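PDB 6TTD: multicopper oxidase from Aquifex aeolicus, which probably couples the oxidation of metal ions or organic substrates to the reduction of dioxygen at its copper centres, here in a laboratory-evolved variant. Local coordinates for residues Asn109-Asp114 and Val136-Thr141; Glu113-His118 and Pro160-Arg165. All coordinates share one frame; numbering follows the deposited sequence.

Contact 1 of 2, residues Asn109-Asp114 and Val136-Thr141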
loop_
_atom_site.group_PDB
_atom_site.type_symbol
_atom_site.label_atom_id
_atom_site.label_comp_id
_atom_site.label_asym_id
_atom_site.label_seq_id
_atom_site.Cartn_x
_atom_site.Cartn_y
_atom_site.Cartn_z
ATOM N N ASN A 109 -11.068 13.266 14.247
ATOM C CA ASN A 109 -9.634 13.440 14.480
ATOM C C ASN A 109 -9.374 13.664 15.960
ATOM O O ASN A 109 -9.539 14.784 16.436
ATOM C CB ASN A 109 -9.131 14.644 13.699
ATOM C CG ASN A 109 -7.622 14.773 13.789
ATOM O OD1 ASN A 109 -6.975 13.870 14.303
ATOM N ND2 ASN A 109 -7.050 15.849 13.253
ATOM N N ASN A 110 -8.906 12.637 16.695
ATOM C CA ASN A 110 -8.362 12.858 18.053
ATOM C C ASN A 110 -6.878 12.500 18.116
ATOM O O ASN A 110 -6.364 12.018 19.149
ATOM C CB ASN A 110 -9.146 12.085 19.124
ATOM C CG ASN A 110 -10.542 12.694 19.405
ATOM O OD1 ASN A 110 -10.697 13.921 19.560
ATOM N ND2 ASN A 110 -11.555 11.866 19.357
ATOM N N SER A 111 -6.168 12.737 16.999
ATOM C CA SER A 111 -4.788 12.259 16.892
ATOM C C SER A 111 -3.778 13.202 17.524
ATOM O O SER A 111 -2.594 12.837 17.597
ATOM C CB SER A 111 -4.388 12.070 15.440
ATOM O OG SER A 111 -4.355 13.344 14.797
ATOM N N GLY A 112 -4.199 14.404 17.932
ATOM C CA GLY A 112 -3.289 15.366 18.513
ATOM C C GLY A 112 -2.774 16.431 17.553
ATOM O O GLY A 112 -2.030 17.309 17.998
ATOM N N GLU A 113 -3.115 16.379 16.259
ATOM C CA GLU A 113 -2.582 17.326 15.269
ATOM C C GLU A 113 -3.454 17.232 14.017
ATOM O O GLU A 113 -4.355 16.381 13.941
ATOM C CB GLU A 113 -1.115 17.020 14.962
ATOM C CG GLU A 113 -0.917 15.598 14.358
ATOM C CD GLU A 113 0.566 15.283 14.154
ATOM O OE1 GLU A 113 1.162 15.819 13.176
ATOM O OE2 GLU A 113 1.133 14.538 14.994
ATOM N N ASP A 114 -3.192 18.102 13.023
ATOM C CA ASP A 114 -3.948 18.040 11.775
ATOM C C ASP A 114 -3.903 16.642 11.152
ATOM O O ASP A 114 -2.829 16.045 11.046
ATOM C CB ASP A 114 -3.361 18.984 10.760
ATOM C CG ASP A 114 -3.608 20.396 11.081
ATOM O OD1 ASP A 114 -4.181 20.732 12.164
ATOM O OD2 ASP A 114 -3.222 21.186 10.195
ATOM N N VAL A 136 -8.204 18.238 8.784
ATOM C CA VAL A 136 -8.951 18.958 9.802
ATOM C C VAL A 136 -8.103 19.054 11.053
ATOM O O VAL A 136 -7.273 18.179 11.340
ATOM C CB VAL A 136 -10.333 18.330 10.117
ATOM C CG1 VAL A 136 -11.197 18.426 8.889
ATOM C CG2 VAL A 136 -10.218 16.911 10.655
ATOM N N LYS A 137 -8.333 20.117 11.821
ATOM C CA LYS A 137 -7.580 20.305 13.057
ATOM C C LYS A 137 -7.915 19.232 14.102
ATOM O O LYS A 137 -8.924 18.537 14.039
ATOM C CB LYS A 137 -7.817 21.701 13.631
ATOM C CG LYS A 137 -7.512 22.757 12.598
ATOM C CD LYS A 137 -7.186 24.108 13.203
ATOM C CE LYS A 137 -5.719 24.169 13.641
ATOM N NZ LYS A 137 -4.751 23.789 12.534
ATOM N N ASP A 138 -7.032 19.105 15.074
ATOM C CA ASP A 138 -7.246 18.122 16.120
ATOM C C ASP A 138 -8.566 18.423 16.814
ATOM O O ASP A 138 -8.872 19.577 17.133
ATOM C CB ASP A 138 -6.078 18.178 17.104
ATOM C CG ASP A 138 -6.097 17.039 18.107
ATOM O OD1 ASP A 138 -6.427 15.935 17.669
ATOM O OD2 ASP A 138 -5.732 17.225 19.286
ATOM N N GLY A 139 -9.350 17.376 17.061
ATOM C CA GLY A 139 -10.628 17.490 17.722
ATOM C C GLY A 139 -11.793 17.638 16.779
ATOM O O GLY A 139 -12.931 17.394 17.191
ATOM N N GLU A 140 -11.540 17.938 15.501
ATOM C CA GLU A 140 -12.599 18.120 14.521
ATOM C C GLU A 140 -12.864 16.864 13.699
ATOM O O GLU A 140 -12.111 15.879 13.722
ATOM C CB GLU A 140 -12.257 19.251 13.569
ATOM C CG GLU A 140 -12.208 20.599 14.231
ATOM C CD GLU A 140 -11.886 21.680 13.209
ATOM O OE1 GLU A 140 -11.485 21.346 12.053
ATOM O OE2 GLU A 140 -12.009 22.863 13.568
ATOM N N THR A 141 -13.900 16.971 12.862
ATOM C CA THR A 141 -14.395 15.900 12.011
ATOM C C THR A 141 -14.378 16.318 10.551
ATOM O O THR A 141 -14.643 17.486 10.226
ATOM C CB THR A 141 -15.825 15.554 12.408
ATOM O OG1 THR A 141 -15.792 14.915 13.695
ATOM C CG2 THR A 141 -16.441 14.578 11.406
HETATM O O HOH W 1 -13.193 15.920 19.518
HETATM O O HOH W 2 -4.468 20.420 14.983
#
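The side chains of Asn109 and Asp138 cross at about a right angle, with the amide and carboxylate planes 67° apart, where strand 102-110 gives way to a loop beside the type II turn Lys137-Glu140. At the edges of the amide, OD1 and ND2 face different partners. OD1 closes an Asx turn, accepting from Ser111 N, 3.0 Å from OD1 and above the carbonyl plane, and from Ser111 OG at 2.7 Å, in that plane on a lone pair. ND2 gives its straightest bond to Glu113 O, lying near the amide plane at 2.8 Å, and adds a weak one across to Val136 O at 3.0 Å. CG stands anti to the backbone N (chi1 -174°), which carries the amide in among these carbonyls, while the backbone of the same residue pairs with the turn: Asn109 N donates to Glu140 O, and Gly139 N to Asn109 O. An alanine here would keep those two backbone bonds but is likely to leave Ser111 N and OG without their shared acceptor and the 111-113 bend freer to shift.

Asp138 reaches the bend from the turn side, its OD1 accepting a weak bond from Gly112 N at 2.7 Å. Gly112 and Gly139 both have positive phi, where a side chain would jam against the preceding carbonyl. At the exposed margin Lys137, bent at chi3 and chi4, runs alongside Asp114, and its NZ meets the syn lone pair of OD1 in a salt bridge of 3.1 Å. The same OD1 accepts from a water that in turn takes the Asp138 N-H, 2.9 Å from Asp138 N.

Contact 2 of 2, residues Glu113-His118 and Pro160-Arg165. With CU (copper (II) ion), chain E; CU (copper (II) ion), chain D.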
loop_
_atom_site.group_PDB
_atom_site.type_symbol
_atom_site.label_atom_id
_atom_site.label_comp_id
_atom_site.label_asym_id
_atom_site.label_seq_id
_atom_site.Cartn_x
_atom_site.Cartn_y
_atom_site.Cartn_z
ATOM N N GLU A 113 -3.115 16.379 16.259
ATOM C CA GLU A 113 -2.582 17.326 15.269
ATOM C C GLU A 113 -3.454 17.232 14.017
ATOM O O GLU A 113 -4.355 16.381 13.941
ATOM C CB GLU A 113 -1.115 17.020 14.962
ATOM C CG GLU A 113 -0.917 15.598 14.358
ATOM C CD GLU A 113 0.566 15.283 14.154
ATOM O OE1 GLU A 113 1.162 15.819 13.176
ATOM O OE2 GLU A 113 1.133 14.538 14.994
ATOM N N ASP A 114 -3.192 18.102 13.023
ATOM C CA ASP A 114 -3.948 18.040 11.775
ATOM C C ASP A 114 -3.903 16.642 11.152
ATOM O O ASP A 114 -2.829 16.045 11.046
ATOM C CB ASP A 114 -3.361 18.984 10.760
ATOM C CG ASP A 114 -3.608 20.396 11.081
ATOM O OD1 ASP A 114 -4.181 20.732 12.164
ATOM O OD2 ASP A 114 -3.222 21.186 10.195
ATOM N N SER A 115 -5.046 16.152 10.652
ATOM C CA SER A 115 -5.009 14.865 9.970
ATOM C C SER A 115 -6.189 14.708 9.013
ATOM O O SER A 115 -7.151 15.486 9.021
ATOM C CB SER A 115 -4.978 13.724 11.012
ATOM O OG SER A 115 -4.544 12.534 10.368
ATOM N N ILE A 116 -6.111 13.663 8.183
ATOM C CA ILE A 116 -7.171 13.314 7.234
ATOM C C ILE A 116 -6.840 11.893 6.789
ATOM O O ILE A 116 -5.649 11.537 6.729
ATOM C CB ILE A 116 -7.195 14.288 6.022
ATOM C CG1 ILE A 116 -8.420 14.070 5.135
ATOM C CG2 ILE A 116 -5.894 14.177 5.167
ATOM C CD1 ILE A 116 -9.644 14.588 5.767
ATOM N N ILE A 117 -7.871 11.056 6.504
ATOM C CA ILE A 117 -7.608 9.711 5.983
ATOM C C ILE A 117 -7.581 9.749 4.463
ATOM O O ILE A 117 -8.490 10.314 3.843
ATOM C CB ILE A 117 -8.676 8.688 6.423
ATOM C CG1 ILE A 117 -9.070 8.862 7.906
ATOM C CG2 ILE A 117 -8.112 7.299 6.099
ATOM C CD1 ILE A 117 -10.106 7.903 8.382
ATOM N N HIS A 118 -6.637 9.028 3.855
ATOM C CA HIS A 118 -6.612 8.795 2.415
ATOM C C HIS A 118 -6.894 7.317 2.128
ATOM O O HIS A 118 -6.398 6.428 2.845
ATOM C CB HIS A 118 -5.233 9.222 1.860
ATOM C CG HIS A 118 -4.912 8.698 0.485
ATOM N ND1 HIS A 118 -5.634 9.035 -0.634
ATOM C CD2 HIS A 118 -3.909 7.892 0.056
ATOM C CE1 HIS A 118 -5.104 8.442 -1.691
ATOM N NE2 HIS A 118 -4.061 7.738 -1.293
ATOM N N PRO A 160 -3.271 7.978 7.101
ATOM C CA PRO A 160 -3.372 9.450 7.145
ATOM C C PRO A 160 -2.527 10.121 6.057
ATOM O O PRO A 160 -1.596 9.533 5.493
ATOM C CB PRO A 160 -2.827 9.818 8.534
ATOM C CG PRO A 160 -1.866 8.672 8.847
ATOM C CD PRO A 160 -2.513 7.433 8.242
ATOM N N HIS A 161 -2.831 11.398 5.803
ATOM C CA HIS A 161 -2.113 12.110 4.745
ATOM C C HIS A 161 -1.859 13.582 5.091
ATOM O O HIS A 161 -1.915 14.425 4.180
ATOM C CB HIS A 161 -2.950 11.989 3.441
ATOM C CG HIS A 161 -2.124 11.786 2.205
ATOM N ND1 HIS A 161 -1.270 12.749 1.712
ATOM C CD2 HIS A 161 -2.030 10.727 1.355
ATOM C CE1 HIS A 161 -0.661 12.276 0.630
ATOM N NE2 HIS A 161 -1.128 11.065 0.372
ATOM N N PRO A 162 -1.626 13.975 6.360
ATOM C CA PRO A 162 -1.367 15.408 6.631
ATOM C C PRO A 162 -0.051 15.846 6.008
ATOM O O PRO A 162 0.920 15.087 5.966
ATOM C CB PRO A 162 -1.276 15.487 8.160
ATOM C CG PRO A 162 -0.682 14.152 8.543
ATOM C CD PRO A 162 -1.480 13.177 7.602
ATOM N N HIS A 163 -0.021 17.080 5.519
ATOM C CA HIS A 163 1.229 17.770 5.146
ATOM C C HIS A 163 2.312 17.561 6.183
ATOM O O HIS A 163 2.091 17.834 7.362
ATOM C CB HIS A 163 0.907 19.259 5.035
ATOM C CG HIS A 163 2.057 20.113 4.636
ATOM N ND1 HIS A 163 2.034 21.481 4.779
ATOM C CD2 HIS A 163 3.251 19.808 4.075
ATOM C CE1 HIS A 163 3.168 21.988 4.317
ATOM N NE2 HIS A 163 3.926 20.992 3.890
ATOM N N GLY A 164 3.456 17.037 5.762
ATOM C CA GLY A 164 4.654 16.965 6.580
ATOM C C GLY A 164 4.628 15.993 7.742
ATOM O O GLY A 164 5.656 15.824 8.418
ATOM N N ARG A 165 3.508 15.333 8.002
ATOM C CA ARG A 165 3.426 14.511 9.203
ATOM C C ARG A 165 2.890 13.113 8.903
ATOM O O ARG A 165 2.495 12.387 9.835
ATOM C CB ARG A 165 2.589 15.216 10.269
ATOM C CG ARG A 165 3.346 16.428 10.858
ATOM C CD ARG A 165 4.460 16.007 11.761
ATOM N NE ARG A 165 3.919 15.540 13.016
ATOM C CZ ARG A 165 4.644 15.101 14.029
ATOM N NH1 ARG A 165 5.946 15.071 13.940
ATOM N NH2 ARG A 165 4.057 14.722 15.150
HETATM CU CU CU E . -2.567 7.267 -2.515
HETATM CU CU CU D . -0.725 9.973 -1.249
#
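His161 against His118 and Glu113 against Arg165 mark the two ends of a contact that runs from the copper cluster out to a salt bridge; His161 and Glu113 bury the most surface in it. His161 lies beside His118, both side chains pointing the same way, in an offset edge-to-face pair: the edge of His161 is turned to the face of His118, with planes at 87° and centroids 5.0 Å apart. His118 CG is anti to the backbone N (chi1 164°), which swings the ring alongside His161; His118 CB itself lies 3.6 Å from His161 CD2. Each NE2 binds a different copper at 2.0 Å, and His454 joins His118 on one ion while His456 and His508 join His161 on the other. With dioxygen bound among these histidines, this is part of the trinuclear centre of a multicopper oxidase. His118 ND1 is hydrogen-bonded to the backbone O of Asp129, which probably fixes the rotation of that ring. The backbone of His161 is held too, its N donating to Ile116 O at 3.0 Å, and Ile116 CG2 packs against His161 CB.

At the outer end the carboxylate of Glu113 and the guanidinium of Arg165 are nearly coplanar, 18° apart. Arg165 grips side-on: NE gives a nearly straight bond to the syn lone pair of OE1 at 2.8 Å, and NH2 reaches OE2 at 2.9 Å. Bends at chi2 and chi3 curl the arginine back so that NE and CG lie on the same OE1.

Between the two ends Pro162 CB rests on Asp114 O at 3.3 Å. Ile117 and Pro160 form an antiparallel, non-hydrogen-bonded pair joining strands 117-120 and 154-160, and helix 166-171, entered from Arg165, lays Gln169 against Pro160, Pro162 and Glu113.

In the fold
The two contacts have centres about 9 Å apart and share Glu113 and Asp114, in the link between strands 102-110 and 117-120. Along the chain the order is 109-118, then 136-141, then 160-165, all probably within one cupredoxin-type domain, as expected for a multicopper oxidase. Contact 1 lies at the surface, where strand 102-110 of one sheet turns away; contact 2 is buried, where strand 117-120 pairs with strand 154-160 in another. They touch directly: Val136 N lies 3.0 Å from Ser115 O, probably hydrogen-bonded. One short link thus leads from the surface contact into the strand that carries His118, against the loop that carries His161, joining the two sheets beside the oxygen-binding centre.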